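Local atomic coordinates of DNA replication and repair protein RecF (Caldanaerobacter subterraneus subsp. tengcongensis, PDB entry 5Z67), a protein that probably binds ATP and single-stranded DNA and acts in the RecFOR pathway of recombinational DNA repair, in replication and in the SOS response. Residues E25-I30 / E351-F356. Residues are numbered along the deposited sequence; the frame is centred on the assembly and turned at random.
Sequences EGVNLI and EGDCCF
Strands 27-30 and 354-356 run parallel, their axes 4.6 Å apart and their directions differing by 20°, with Asn28, Leu29 and Ile30 paired to Cys354, Cys355 and Phe356. Val27 O receives two donors: Cys354 N almost straight on (3.1 Å), Asp353 N through a bent N-H...O bond. The sheet bonding continues from Leu29 N to Cys354 O (2.8 Å) and from Phe356 N to Leu29 O (2.7 Å). Where the strands begin, the carboxylate of Asp353 takes the place of a backbone acceptor: its OD2 meets Val27 N at 2.6 Å through the anti lone pair, with CG turned back beside its own backbone N (chi1 -62°). A side chain at Gly26 would collide with this oxygen.

Asn28, Ile30, Cys354 and Phe356 share one face. There the Phe356 ring presents its edge to Leu29 O, which lies in the ring plane, while CE1 comes 3.5 Å from Asn28 OD1; amide and ring run side by side, 24° apart. Asn28 ND2 bonds to Cys24 O, and Cys24 is disulfide-linked to Cys354. Replacing Phe356 by an alanine would probably open a gap beside Asn28 OD1 and Ile30 and uncover part of this face. On the other face Leu29 CD1 touches Cys355 SG at 4.1 Å.

Strand 340-344 flanks 27-31 on its other side, making it an inner strand of the mixed ATPase sheet, leading into the predicted ATP-binding P-loop. Main-chain bonds, the Asp353 carboxylate and the Cys24-Cys354 disulfide thus hold together segments 321 residues apart, consistent with a firm join between strand 354-359 and the strand preceding that loop.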
loop_
_atom_site.group_PDB
_atom_site.type_symbol
_atom_site.label_atom_id
_atom_site.label_comp_id
_atom_site.label_asym_id
_atom_site.label_seq_id
_atom_site.Cartn_x
_atom_site.Cartn_y
_atom_site.Cartn_z
ATOM N N GLU A 25 14.101 19.799 -0.421
ATOM C CA GLU A 25 12.693 20.028 -0.642
ATOM C C GLU A 25 12.420 20.063 -2.136
ATOM O O GLU A 25 13.319 20.325 -2.949
ATOM C CB GLU A 25 12.256 21.330 0.021
ATOM C CG GLU A 25 11.568 21.114 1.356
ATOM C CD GLU A 25 11.995 22.117 2.398
ATOM O OE1 GLU A 25 12.701 23.082 2.035
ATOM O OE2 GLU A 25 11.626 21.943 3.579
ATOM N N GLY A 26 11.175 19.801 -2.499
ATOM C CA GLY A 26 10.839 19.663 -3.898
ATOM C C GLY A 26 11.372 18.350 -4.456
ATOM O O GLY A 26 11.432 17.318 -3.746
ATOM N N VAL A 27 11.761 18.398 -5.729
ATOM C CA VAL A 27 12.045 17.191 -6.483
ATOM C C VAL A 27 13.473 16.729 -6.268
ATOM O O VAL A 27 14.433 17.474 -6.538
ATOM C CB VAL A 27 11.778 17.421 -8.001
ATOM C CG1 VAL A 27 12.153 16.196 -8.842
ATOM C CG2 VAL A 27 10.338 17.762 -8.204
ATOM N N ASN A 28 13.621 15.505 -5.773
ATOM C CA ASN A 28 14.944 14.906 -5.691
ATOM C C ASN A 28 15.089 13.924 -6.836
ATOM O O ASN A 28 14.487 12.840 -6.818
ATOM C CB ASN A 28 15.164 14.215 -4.351
ATOM C CG ASN A 28 15.206 15.189 -3.200
ATOM O OD1 ASN A 28 16.292 15.538 -2.727
ATOM N ND2 ASN A 28 14.026 15.634 -2.730
ATOM N N LEU A 29 15.848 14.331 -7.847
ATOM C CA LEU A 29 16.057 13.524 -9.031
ATOM C C LEU A 29 17.171 12.535 -8.753
ATOM O O LEU A 29 18.305 12.935 -8.465
ATOM C CB LEU A 29 16.387 14.419 -10.223
ATOM C CG LEU A 29 16.378 13.901 -11.662
ATOM C CD1 LEU A 29 17.652 13.129 -12.042
ATOM C CD2 LEU A 29 15.136 13.067 -11.942
ATOM N N ILE A 30 16.858 11.248 -8.809
ATOM C CA ILE A 30 17.891 10.233 -8.700
ATOM C C ILE A 30 18.055 9.522 -10.025
ATOM O O ILE A 30 17.167 8.788 -10.462
ATOM C CB ILE A 30 17.581 9.203 -7.602
ATOM C CG1 ILE A 30 17.505 9.891 -6.233
ATOM C CG2 ILE A 30 18.619 8.092 -7.609
ATOM C CD1 ILE A 30 16.112 9.962 -5.734
ATOM N N GLU A 351 13.888 18.290 -14.608
ATOM C CA GLU A 351 15.019 19.024 -14.044
ATOM C C GLU A 351 15.312 18.586 -12.605
ATOM O O GLU A 351 16.347 17.969 -12.349
ATOM C CB GLU A 351 14.808 20.553 -14.143
ATOM C CG GLU A 351 13.395 21.077 -13.842
ATOM C CD GLU A 351 13.215 22.557 -14.229
ATOM O OE1 GLU A 351 14.050 23.085 -15.004
ATOM O OE2 GLU A 351 12.240 23.194 -13.765
ATOM N N GLY A 352 14.415 18.869 -11.669
ATOM C CA GLY A 352 14.669 18.480 -10.287
ATOM C C GLY A 352 15.386 19.563 -9.491
ATOM O O GLY A 352 16.256 20.265 -10.021
ATOM N N ASP A 353 15.008 19.713 -8.226
ATOM C CA ASP A 353 15.578 20.746 -7.365
ATOM C C ASP A 353 16.955 20.345 -6.857
ATOM O O ASP A 353 17.833 21.185 -6.663
ATOM C CB ASP A 353 14.636 21.034 -6.191
ATOM C CG ASP A 353 13.283 21.567 -6.654
ATOM O OD1 ASP A 353 13.196 22.777 -6.982
ATOM O OD2 ASP A 353 12.314 20.776 -6.699
ATOM N N CYS A 354 17.119 19.049 -6.630
ATOM C CA CYS A 354 18.413 18.433 -6.363
ATOM C C CYS A 354 18.546 17.248 -7.279
ATOM O O CYS A 354 17.577 16.504 -7.510
ATOM C CB CYS A 354 18.542 17.950 -4.921
ATOM S SG CYS A 354 19.025 19.207 -3.750
ATOM N N CYS A 355 19.748 17.044 -7.773
ATOM C CA CYS A 355 20.002 15.899 -8.614
ATOM C C CYS A 355 21.069 15.002 -7.985
ATOM O O CYS A 355 22.083 15.494 -7.472
ATOM C CB CYS A 355 20.414 16.375 -10.012
ATOM S SG CYS A 355 21.092 15.080 -11.060
ATOM N N PHE A 356 20.825 13.694 -8.019
ATOM C CA PHE A 356 21.749 12.683 -7.492
ATOM C C PHE A 356 22.076 11.643 -8.542
ATOM O O PHE A 356 21.188 11.176 -9.270
ATOM C CB PHE A 356 21.168 11.947 -6.283
ATOM C CG PHE A 356 20.835 12.826 -5.137
ATOM C CD1 PHE A 356 19.621 13.488 -5.086
ATOM C CD2 PHE A 356 21.726 12.986 -4.098
ATOM C CE1 PHE A 356 19.299 14.291 -4.021
ATOM C CE2 PHE A 356 21.409 13.799 -3.026
ATOM C CZ PHE A 356 20.187 14.450 -2.991
#